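Local coordinates for protein hydroxyethylthiazole kinase (Pyrococcus horikoshii, PDB 3HPD) that probably phosphorylates the hydroxyl group of 4-methyl-5-beta-hydroxyethylthiazole with ATP in the thiamine biosynthesis pathway, at residues H45-I54 and W71-A82; L186-M196 and A232-Y243. All coordinates share one frame; numbering follows the deposited sequence.

Contact 1 of 2, residues H45-I54 and W71-A82; sequences HAEEELEEMI and WRRSMVKATEIA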
loop_
_atom_site.group_PDB
_atom_site.type_symbol
_atom_site.label_atom_id
_atom_site.label_comp_id
_atom_site.label_asym_id
_atom_site.label_seq_id
_atom_site.Cartn_x
_atom_site.Cartn_y
_atom_site.Cartn_z
ATOM N N HIS A 45 6.230 14.252 -2.794
ATOM C CA HIS A 45 5.605 15.320 -2.025
ATOM C C HIS A 45 6.593 16.288 -1.373
ATOM O O HIS A 45 6.205 17.377 -0.958
ATOM C CB HIS A 45 4.729 14.711 -0.928
ATOM C CG HIS A 45 5.506 13.946 0.099
ATOM N ND1 HIS A 45 6.060 12.712 -0.156
ATOM C CD2 HIS A 45 5.876 14.274 1.360
ATOM C CE1 HIS A 45 6.743 12.311 0.904
ATOM N NE2 HIS A 45 6.648 13.240 1.836
ATOM N N ALA A 46 7.857 15.894 -1.267
ATOM C CA ALA A 46 8.851 16.748 -0.618
ATOM C C ALA A 46 8.942 18.126 -1.259
ATOM O O ALA A 46 9.116 18.251 -2.472
ATOM C CB ALA A 46 10.224 16.069 -0.631
ATOM N N GLU A 47 8.822 19.165 -0.438
ATOM C CA GLU A 47 8.896 20.525 -0.953
ATOM C C GLU A 47 10.242 20.779 -1.622
ATOM O O GLU A 47 10.358 21.649 -2.488
ATOM C CB GLU A 47 8.643 21.526 0.177
ATOM C CG GLU A 47 7.164 21.647 0.534
ATOM C CD GLU A 47 6.920 22.446 1.797
ATOM O OE1 GLU A 47 7.469 23.563 1.916
ATOM O OE2 GLU A 47 6.170 21.957 2.669
ATOM N N GLU A 48 11.252 20.001 -1.237
ATOM C CA GLU A 48 12.583 20.144 -1.812
ATOM C C GLU A 48 12.682 19.689 -3.269
ATOM O O GLU A 48 13.670 19.982 -3.938
ATOM C CB GLU A 48 13.624 19.380 -0.986
ATOM C CG GLU A 48 13.913 19.988 0.372
ATOM C CD GLU A 48 13.026 19.435 1.470
ATOM O OE1 GLU A 48 11.914 18.955 1.163
ATOM O OE2 GLU A 48 13.440 19.492 2.647
ATOM N N GLU A 49 11.674 18.970 -3.761
ATOM C CA GLU A 49 11.704 18.503 -5.145
ATOM C C GLU A 49 10.407 18.734 -5.917
ATOM O O GLU A 49 10.296 18.314 -7.066
ATOM C CB GLU A 49 12.050 17.008 -5.198
ATOM C CG GLU A 49 10.943 16.086 -4.697
ATOM C CD GLU A 49 11.309 14.614 -4.806
ATOM O OE1 GLU A 49 12.355 14.297 -5.414
ATOM O OE2 GLU A 49 10.544 13.772 -4.288
ATOM N N LEU A 50 9.429 19.399 -5.305
ATOM C CA LEU A 50 8.161 19.645 -5.990
ATOM C C LEU A 50 8.322 20.362 -7.325
ATOM O O LEU A 50 7.733 19.955 -8.322
ATOM C CB LEU A 50 7.207 20.460 -5.113
ATOM C CG LEU A 50 6.525 19.747 -3.947
ATOM C CD1 LEU A 50 5.651 20.742 -3.186
ATOM C CD2 LEU A 50 5.683 18.591 -4.476
ATOM N N GLU A 51 9.109 21.431 -7.354
ATOM C CA GLU A 51 9.277 22.165 -8.603
ATOM C C GLU A 51 9.864 21.298 -9.712
ATOM O O GLU A 51 9.329 21.257 -10.820
ATOM C CB GLU A 51 10.143 23.411 -8.394
ATOM C CG GLU A 51 10.390 24.194 -9.683
ATOM C CD GLU A 51 10.498 25.692 -9.458
ATOM O OE1 GLU A 51 9.574 26.425 -9.875
ATOM O OE2 GLU A 51 11.501 26.136 -8.861
ATOM N N GLU A 52 10.950 20.594 -9.417
ATOM C CA GLU A 52 11.581 19.748 -10.426
ATOM C C GLU A 52 10.687 18.601 -10.886
ATOM O O GLU A 52 10.690 18.240 -12.062
ATOM C CB GLU A 52 12.901 19.191 -9.897
ATOM C CG GLU A 52 13.980 20.247 -9.746
ATOM C CD GLU A 52 15.208 19.723 -9.027
ATOM O OE1 GLU A 52 15.889 18.839 -9.578
ATOM O OE2 GLU A 52 15.481 20.196 -7.906
ATOM N N MET A 53 9.916 18.036 -9.964
ATOM C CA MET A 53 9.038 16.925 -10.310
ATOM C C MET A 53 7.841 17.385 -11.151
ATOM O O MET A 53 7.472 16.730 -12.125
ATOM C CB MET A 53 8.560 16.217 -9.037
ATOM C CG MET A 53 8.161 14.768 -9.261
ATOM S SD MET A 53 9.526 13.786 -9.935
ATOM C CE MET A 53 10.241 13.089 -8.435
ATOM N N ILE A 54 7.242 18.515 -10.787
ATOM C CA ILE A 54 6.095 19.031 -11.531
ATOM C C ILE A 54 6.535 19.508 -12.918
ATOM O O ILE A 54 5.760 19.478 -13.874
ATOM C CB ILE A 54 5.406 20.175 -10.758
ATOM C CG1 ILE A 54 4.863 19.632 -9.430
ATOM C CG2 ILE A 54 4.253 20.757 -11.582
ATOM C CD1 ILE A 54 4.262 20.683 -8.528
ATOM N N TRP A 71 1.464 17.582 4.441
ATOM C CA TRP A 71 1.025 17.296 3.081
ATOM C C TRP A 71 0.207 18.439 2.498
ATOM O O TRP A 71 0.245 18.682 1.291
ATOM C CB TRP A 71 0.225 15.989 3.040
ATOM C CG TRP A 71 1.094 14.780 3.210
ATOM C CD1 TRP A 71 1.708 14.363 4.358
ATOM C CD2 TRP A 71 1.504 13.868 2.185
ATOM N NE1 TRP A 71 2.480 13.251 4.110
ATOM C CE2 TRP A 71 2.373 12.926 2.781
ATOM C CE3 TRP A 71 1.229 13.758 0.815
ATOM C CZ2 TRP A 71 2.965 11.884 2.058
ATOM C CZ3 TRP A 71 1.820 12.719 0.094
ATOM C CH2 TRP A 71 2.678 11.801 0.718
ATOM N N ARG A 72 -0.528 19.145 3.349
ATOM C CA ARG A 72 -1.340 20.269 2.886
ATOM C C ARG A 72 -0.422 21.317 2.266
ATOM O O ARG A 72 -0.707 21.864 1.201
ATOM C CB ARG A 72 -2.107 20.902 4.047
ATOM C CG ARG A 72 -3.065 22.008 3.610
ATOM C CD ARG A 72 -3.565 22.817 4.800
ATOM N NE ARG A 72 -2.547 23.746 5.273
ATOM C CZ ARG A 72 -2.235 24.885 4.662
ATOM N NH1 ARG A 72 -2.873 25.243 3.555
ATOM N NH2 ARG A 72 -1.276 25.660 5.148
ATOM N N ARG A 73 0.681 21.591 2.950
ATOM C CA ARG A 73 1.657 22.566 2.484
ATOM C C ARG A 73 2.166 22.156 1.106
ATOM O O ARG A 73 2.256 22.983 0.194
ATOM C CB ARG A 73 2.816 22.641 3.476
ATOM C CG ARG A 73 3.676 23.882 3.361
ATOM C CD ARG A 73 4.673 23.933 4.510
ATOM N NE ARG A 73 4.010 23.720 5.795
ATOM C CZ ARG A 73 4.271 22.704 6.613
ATOM N NH1 ARG A 73 5.185 21.798 6.284
ATOM N NH2 ARG A 73 3.612 22.586 7.758
ATOM N N SER A 74 2.489 20.874 0.953
ATOM C CA SER A 74 2.978 20.364 -0.323
ATOM C C SER A 74 1.921 20.466 -1.422
ATOM O O SER A 74 2.224 20.845 -2.552
ATOM C CB SER A 74 3.427 18.904 -0.179
ATOM O OG SER A 74 4.611 18.800 0.601
ATOM N N MET A 75 0.681 20.126 -1.089
ATOM C CA MET A 75 -0.406 20.170 -2.062
ATOM C C MET A 75 -0.731 21.578 -2.550
ATOM O O MET A 75 -0.978 21.791 -3.740
ATOM C CB MET A 75 -1.656 19.526 -1.467
ATOM C CG MET A 75 -1.500 18.033 -1.240
ATOM S SD MET A 75 -2.854 17.359 -0.277
ATOM C CE MET A 75 -2.337 15.638 -0.148
ATOM N N VAL A 76 -0.732 22.538 -1.632
ATOM C CA VAL A 76 -1.021 23.917 -1.998
ATOM C C VAL A 76 0.119 24.478 -2.843
ATOM O O VAL A 76 -0.114 25.168 -3.835
ATOM C CB VAL A 76 -1.228 24.788 -0.739
ATOM C CG1 VAL A 76 -1.301 26.256 -1.122
ATOM C CG2 VAL A 76 -2.520 24.365 -0.033
ATOM N N LYS A 77 1.351 24.167 -2.455
ATOM C CA LYS A 77 2.522 24.635 -3.188
ATOM C C LYS A 77 2.536 24.016 -4.582
ATOM O O LYS A 77 2.841 24.689 -5.567
ATOM C CB LYS A 77 3.803 24.256 -2.441
ATOM C CG LYS A 77 5.076 24.821 -3.057
ATOM C CD LYS A 77 5.100 26.345 -2.996
ATOM C CE LYS A 77 6.364 26.906 -3.635
ATOM N NZ LYS A 77 6.384 28.398 -3.622
ATOM N N ALA A 78 2.208 22.729 -4.659
ATOM C CA ALA A 78 2.175 22.024 -5.935
ATOM C C ALA A 78 1.157 22.664 -6.868
ATOM O O ALA A 78 1.400 22.809 -8.063
ATOM C CB ALA A 78 1.819 20.566 -5.719
ATOM N N THR A 79 0.010 23.039 -6.314
ATOM C CA THR A 79 -1.041 23.660 -7.107
ATOM C C THR A 79 -0.545 24.979 -7.691
ATOM O O THR A 79 -0.804 25.293 -8.848
ATOM C CB THR A 79 -2.304 23.912 -6.252
ATOM O OG1 THR A 79 -2.800 22.660 -5.760
ATOM C CG2 THR A 79 -3.393 24.584 -7.083
ATOM N N GLU A 80 0.178 25.750 -6.888
ATOM C CA GLU A 80 0.691 27.024 -7.361
ATOM C C GLU A 80 1.760 26.821 -8.438
ATOM O O GLU A 80 1.783 27.532 -9.439
ATOM C CB GLU A 80 1.232 27.827 -6.177
ATOM C CG GLU A 80 0.171 28.030 -5.097
ATOM C CD GLU A 80 0.668 28.797 -3.889
ATOM O OE1 GLU A 80 1.854 28.645 -3.527
ATOM O OE2 GLU A 80 -0.140 29.537 -3.289
ATOM N N ILE A 81 2.631 25.836 -8.240
ATOM C CA ILE A 81 3.688 25.536 -9.206
ATOM C C ILE A 81 3.099 25.036 -10.525
ATOM O O ILE A 81 3.472 25.507 -11.604
ATOM C CB ILE A 81 4.654 24.464 -8.651
ATOM C CG1 ILE A 81 5.413 25.027 -7.447
ATOM C CG2 ILE A 81 5.621 24.010 -9.739
ATOM C CD1 ILE A 81 6.280 24.008 -6.741
ATOM N N ALA A 82 2.177 24.081 -10.436
ATOM C CA ALA A 82 1.543 23.527 -11.624
ATOM C C ALA A 82 0.813 24.605 -12.421
ATOM O O ALA A 82 0.894 24.631 -13.645
ATOM C CB ALA A 82 0.568 22.411 -11.235
#
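Within the ribokinase-like alpha/beta fold, H45, L50 and I54, from the beta-alpha-beta crossover between parallel strands 40-43 and 59-63, pack against W71, S74, A78 and I81 of helix 69-85. Helices 50-54 and 71-82 cross at -49°, their axes 9.8 Å apart. At the loop end, H45 lies over a face of W71 in an offset stack, its centroid 4.2 Å from that of the six-membered ring of W71 and the planes at 12°, with CZ2 of W71 over the middle of the imidazole. The first torsion of H45 (65°) sets CG between the backbone N and the carbonyl carbon, which lays the ring flat on the indole, while H45 NE2 bonds D68 of the second subunit. S74 OG gives a short hydrogen bond to H45 O (2.6 Å), a small hydroxyl fitting tightly beside the turn. At the surface E47 crosses R73 at about a right angle, E47 OE2 lying 3.1 Å from R73 CD; its salt bridge to NH1 is long and secondary. Deeper in, L50 is a knob whose CD1 enters the hole formed by S74, K77, A78 and I81, 3.5 Å from S74 O. I54 CD1 rests 3.7 Å from A78 CB, where a methyl lets the branched chain come close, and 3.8 Å from I81 CG2. With an alanine at H45, the W71 face is likely to lose its stacking partner and D68 of the second subunit this hydrogen bond across the interface. The S74-H45 bond and the ring stack thus hold the turn while apolar contacts join the helices, and the imidazole couples the stack to the subunit interface.

Contact 2 of 2, residues L186-M196 and A232-Y243; sequences LLGRVTGTGCM and AKYPGSFHVKLY. With PO4 (phosphate ion), chain B.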
loop_
_atom_site.group_PDB
_atom_site.type_symbol
_atom_site.label_atom_id
_atom_site.label_comp_id
_atom_site.label_asym_id
_atom_site.label_seq_id
_atom_site.Cartn_x
_atom_site.Cartn_y
_atom_site.Cartn_z
ATOM N N LEU A 186 -19.831 -3.572 -7.367
ATOM C CA LEU A 186 -18.804 -4.199 -6.537
ATOM C C LEU A 186 -17.638 -3.246 -6.270
ATOM O O LEU A 186 -16.826 -3.486 -5.378
ATOM C CB LEU A 186 -18.295 -5.499 -7.176
ATOM C CG LEU A 186 -17.461 -6.393 -6.245
ATOM C CD1 LEU A 186 -18.272 -6.731 -4.997
ATOM C CD2 LEU A 186 -17.054 -7.663 -6.968
ATOM N N LEU A 187 -17.558 -2.164 -7.041
ATOM C CA LEU A 187 -16.503 -1.180 -6.838
ATOM C C LEU A 187 -16.625 -0.649 -5.416
ATOM O O LEU A 187 -15.653 -0.169 -4.835
ATOM C CB LEU A 187 -16.631 -0.015 -7.829
ATOM C CG LEU A 187 -16.150 -0.249 -9.265
ATOM C CD1 LEU A 187 -16.440 0.988 -10.105
ATOM C CD2 LEU A 187 -14.651 -0.554 -9.275
ATOM N N GLY A 188 -17.832 -0.738 -4.861
ATOM C CA GLY A 188 -18.054 -0.267 -3.508
ATOM C C GLY A 188 -17.331 -1.098 -2.462
ATOM O O GLY A 188 -17.223 -0.685 -1.303
ATOM N N ARG A 189 -16.832 -2.266 -2.859
ATOM C CA ARG A 189 -16.122 -3.143 -1.931
ATOM C C ARG A 189 -14.611 -3.125 -2.128
ATOM O O ARG A 189 -13.891 -3.955 -1.569
ATOM C CB ARG A 189 -16.640 -4.581 -2.047
ATOM C CG ARG A 189 -18.118 -4.737 -1.727
ATOM C CD ARG A 189 -18.492 -4.080 -0.402
ATOM N NE ARG A 189 -19.852 -4.430 -0.006
ATOM C CZ ARG A 189 -20.160 -5.425 0.820
ATOM N NH1 ARG A 189 -19.202 -6.169 1.357
ATOM N NH2 ARG A 189 -21.431 -5.689 1.092
ATOM N N VAL A 190 -14.133 -2.182 -2.932
ATOM C CA VAL A 190 -12.702 -2.034 -3.172
ATOM C C VAL A 190 -12.388 -0.587 -2.802
ATOM O O VAL A 190 -13.021 0.337 -3.305
ATOM C CB VAL A 190 -12.343 -2.295 -4.647
ATOM C CG1 VAL A 190 -10.833 -2.168 -4.852
ATOM C CG2 VAL A 190 -12.805 -3.693 -5.048
ATOM N N THR A 191 -11.417 -0.382 -1.923
ATOM C CA THR A 191 -11.101 0.969 -1.489
ATOM C C THR A 191 -10.341 1.819 -2.504
ATOM O O THR A 191 -9.499 1.321 -3.258
ATOM C CB THR A 191 -10.314 0.950 -0.156
ATOM O OG1 THR A 191 -10.326 2.265 0.419
ATOM C CG2 THR A 191 -8.871 0.510 -0.385
ATOM N N GLY A 192 -10.661 3.112 -2.517
ATOM C CA GLY A 192 -9.996 4.045 -3.408
ATOM C C GLY A 192 -10.244 3.899 -4.898
ATOM O O GLY A 192 -9.370 4.229 -5.703
ATOM N N THR A 193 -11.419 3.409 -5.285
ATOM C CA THR A 193 -11.709 3.263 -6.707
ATOM C C THR A 193 -11.940 4.634 -7.342
ATOM O O THR A 193 -11.558 4.869 -8.488
ATOM C CB THR A 193 -12.923 2.345 -6.945
ATOM O OG1 THR A 193 -14.001 2.735 -6.090
ATOM C CG2 THR A 193 -12.543 0.891 -6.661
ATOM N N GLY A 194 -12.557 5.544 -6.597
ATOM C CA GLY A 194 -12.767 6.880 -7.124
ATOM C C GLY A 194 -11.408 7.541 -7.280
ATOM O O GLY A 194 -11.185 8.344 -8.189
ATOM N N CYS A 195 -10.487 7.188 -6.387
ATOM C CA CYS A 195 -9.139 7.740 -6.420
ATOM C C CYS A 195 -8.402 7.201 -7.644
ATOM O O CYS A 195 -7.553 7.884 -8.218
ATOM C CB CYS A 195 -8.386 7.383 -5.136
ATOM S SG CYS A 195 -9.164 8.054 -3.627
ATOM N N MET A 196 -8.725 5.973 -8.038
ATOM C CA MET A 196 -8.110 5.388 -9.224
ATOM C C MET A 196 -8.562 6.211 -10.424
ATOM O O MET A 196 -7.773 6.517 -11.315
ATOM C CB MET A 196 -8.558 3.938 -9.419
ATOM C CG MET A 196 -8.018 2.959 -8.392
ATOM S SD MET A 196 -8.660 1.296 -8.709
ATOM C CE MET A 196 -7.571 0.315 -7.695
ATOM N N ALA A 232 -14.542 -12.034 -12.156
ATOM C CA ALA A 232 -14.398 -12.195 -10.708
ATOM C C ALA A 232 -15.553 -11.546 -9.952
ATOM O O ALA A 232 -15.725 -10.330 -9.990
ATOM C CB ALA A 232 -13.070 -11.587 -10.262
ATOM N N LYS A 233 -16.324 -12.368 -9.246
ATOM C CA LYS A 233 -17.498 -11.913 -8.503
ATOM C C LYS A 233 -17.247 -11.487 -7.059
ATOM O O LYS A 233 -18.168 -11.025 -6.381
ATOM C CB LYS A 233 -18.554 -13.020 -8.500
ATOM C CG LYS A 233 -18.864 -13.607 -9.869
ATOM C CD LYS A 233 -19.608 -12.617 -10.740
ATOM C CE LYS A 233 -19.901 -13.197 -12.116
ATOM N NZ LYS A 233 -18.648 -13.502 -12.862
ATOM N N TYR A 234 -16.013 -11.640 -6.587
ATOM C CA TYR A 234 -15.681 -11.295 -5.206
ATOM C C TYR A 234 -14.600 -10.213 -5.150
ATOM O O TYR A 234 -13.729 -10.159 -6.014
ATOM C CB TYR A 234 -15.262 -12.572 -4.484
ATOM C CG TYR A 234 -16.221 -13.704 -4.796
ATOM C CD1 TYR A 234 -17.557 -13.646 -4.391
ATOM C CD2 TYR A 234 -15.810 -14.804 -5.549
ATOM C CE1 TYR A 234 -18.462 -14.659 -4.732
ATOM C CE2 TYR A 234 -16.706 -15.818 -5.895
ATOM C CZ TYR A 234 -18.024 -15.739 -5.484
ATOM O OH TYR A 234 -18.904 -16.744 -5.824
ATOM N N PRO A 235 -14.643 -9.347 -4.118
ATOM C CA PRO A 235 -13.728 -8.221 -3.877
ATOM C C PRO A 235 -12.233 -8.363 -4.147
ATOM O O PRO A 235 -11.639 -7.490 -4.782
ATOM C CB PRO A 235 -14.011 -7.848 -2.422
ATOM C CG PRO A 235 -15.437 -8.212 -2.250
ATOM C CD PRO A 235 -15.502 -9.557 -2.939
ATOM N N GLY A 236 -11.618 -9.433 -3.651
ATOM C CA GLY A 236 -10.192 -9.617 -3.863
ATOM C C GLY A 236 -9.826 -9.869 -5.315
ATOM O O GLY A 236 -9.001 -9.158 -5.896
ATOM N N SER A 237 -10.440 -10.888 -5.908
ATOM C CA SER A 237 -10.179 -11.232 -7.304
ATOM C C SER A 237 -10.660 -10.130 -8.245
ATOM O O SER A 237 -10.055 -9.888 -9.289
ATOM C CB SER A 237 -10.871 -12.552 -7.656
ATOM O OG SER A 237 -10.374 -13.604 -6.847
ATOM N N PHE A 238 -11.753 -9.471 -7.874
ATOM C CA PHE A 238 -12.310 -8.384 -8.675
ATOM C C PHE A 238 -11.308 -7.229 -8.747
ATOM O O PHE A 238 -11.085 -6.653 -9.814
ATOM C CB PHE A 238 -13.629 -7.916 -8.047
ATOM C CG PHE A 238 -14.193 -6.654 -8.645
ATOM C CD1 PHE A 238 -14.739 -6.648 -9.927
ATOM C CD2 PHE A 238 -14.215 -5.476 -7.902
ATOM C CE1 PHE A 238 -15.305 -5.481 -10.460
ATOM C CE2 PHE A 238 -14.776 -4.307 -8.422
ATOM C CZ PHE A 238 -15.323 -4.309 -9.704
ATOM N N HIS A 239 -10.700 -6.903 -7.609
ATOM C CA HIS A 239 -9.714 -5.823 -7.540
ATOM C C HIS A 239 -8.566 -6.095 -8.515
ATOM O O HIS A 239 -8.147 -5.209 -9.261
ATOM C CB HIS A 239 -9.161 -5.710 -6.111
ATOM C CG HIS A 239 -8.170 -4.602 -5.924
ATOM N ND1 HIS A 239 -7.399 -4.480 -4.787
ATOM C CD2 HIS A 239 -7.825 -3.562 -6.722
ATOM C CE1 HIS A 239 -6.623 -3.416 -4.894
ATOM N NE2 HIS A 239 -6.863 -2.841 -6.060
ATOM N N VAL A 240 -8.066 -7.327 -8.502
ATOM C CA VAL A 240 -6.967 -7.726 -9.375
ATOM C C VAL A 240 -7.329 -7.560 -10.854
ATOM O O VAL A 240 -6.525 -7.069 -11.654
ATOM C CB VAL A 240 -6.567 -9.208 -9.126
ATOM C CG1 VAL A 240 -5.560 -9.663 -10.172
ATOM C CG2 VAL A 240 -5.976 -9.365 -7.730
ATOM N N LYS A 241 -8.540 -7.966 -11.212
ATOM C CA LYS A 241 -8.995 -7.878 -12.595
ATOM C C LYS A 241 -9.178 -6.452 -13.109
ATOM O O LYS A 241 -9.230 -6.233 -14.320
ATOM C CB LYS A 241 -10.295 -8.663 -12.767
ATOM C CG LYS A 241 -10.135 -10.167 -12.581
ATOM C CD LYS A 241 -9.338 -10.788 -13.727
ATOM C CE LYS A 241 -9.242 -12.302 -13.580
ATOM N NZ LYS A 241 -8.680 -12.954 -14.795
ATOM N N LEU A 242 -9.280 -5.480 -12.207
ATOM C CA LEU A 242 -9.428 -4.094 -12.640
ATOM C C LEU A 242 -8.186 -3.671 -13.428
ATOM O O LEU A 242 -8.289 -3.042 -14.482
ATOM C CB LEU A 242 -9.628 -3.161 -11.437
ATOM C CG LEU A 242 -10.956 -3.302 -10.677
ATOM C CD1 LEU A 242 -10.967 -2.356 -9.476
ATOM C CD2 LEU A 242 -12.121 -2.991 -11.614
ATOM N N TYR A 243 -7.011 -4.029 -12.916
ATOM C CA TYR A 243 -5.753 -3.692 -13.580
ATOM C C TYR A 243 -5.640 -4.442 -14.896
ATOM O O TYR A 243 -5.157 -3.897 -15.888
ATOM C CB TYR A 243 -4.572 -4.064 -12.686
ATOM C CG TYR A 243 -4.651 -3.426 -11.326
ATOM C CD1 TYR A 243 -4.375 -2.068 -11.154
ATOM C CD2 TYR A 243 -5.049 -4.166 -10.214
ATOM C CE1 TYR A 243 -4.497 -1.460 -9.907
ATOM C CE2 TYR A 243 -5.174 -3.566 -8.956
ATOM C CZ TYR A 243 -4.895 -2.215 -8.813
ATOM O OH TYR A 243 -4.996 -1.617 -7.574
HETATM P P PO4 B . -16.026 6.794 -4.532
HETATM O O1 PO4 B . -16.155 8.256 -4.421
HETATM O O2 PO4 B . -14.451 6.409 -4.489
HETATM O O3 PO4 B . -16.438 6.342 -6.014
HETATM O O4 PO4 B . -16.736 5.928 -3.556
#
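F238 and H239, near the start of helix 235-248, present their rings to the chain that leads into the Gly-Thr-Gly start of helix 193-205, and the CH-pi contacts come first. L186 CD2 sits over one face of F238, toward its rim, 3.9 Å from the ring centroid; with L186 CG anti to the backbone N (chi1 -167°), the two side chains run antiparallel past each other. V190 uses both branches: CG1 lies over the H239 ring, 3.9 Å from its centroid, whereas CG2 meets the F238 edge in plane, 3.6 Å from CD2. A beta-branched residue suits a site wedged between two rings.

Purely apolar packing extends this. L187 CD2 touches F238 CZ at 3.8 Å and also reaches L242 CD1, and P235, whose rigid ring opens the helix, sets its CG against R189 CB.

H239 NE2 and Y243 OH share a hydrogen bond of 2.7 Å, which helps to fix the rotation of the imidazole and the place of the Y243 hydroxyl, also gripped by T29. The extended, unbranched M196 rests its CE methyl against this bonded pair, 3.2 Å from Y243 OH and also near H239 NE2.

One weak hydrogen bond runs from G194 N to O2 of a phosphate (3.0 Å) that probably comes from the crystallisation liquor. Glycine suits the place because a CB would crowd O2; the site is consistent with the anion-binding helix start of ribokinase-like kinases, and G192 is a predicted substrate-binding residue.

Helix 210-231 packs on L186, L187 and F238, helix 27-37 packs on M196, H239 and Y243, and N32 of the third subunit bonds T191 N.

How the contacts relate
From the N terminus, the chain first builds strands 17-21 and 40-43, and contact 1 then closes a short loop of 16 residues that carries strand 59-63. The chain continues through strands 89-92 to 177-180 before contact 2 opens, closing a longer, almost wholly helical loop that includes helix 210-231; strand 260-263 follows. The two contacts are therefore in series, neither nested nor crossing. The centres of contact 1 and contact 2 lie about 30 Å apart, and the nearest atoms of contacts 1 and 2 about 11 Å apart. Contact 1 fastens two helices beside the strands, whereas contact 2 joins helix 235-248 to the segment entering helix 193-205 and its first turn. Both also touch the second subunit.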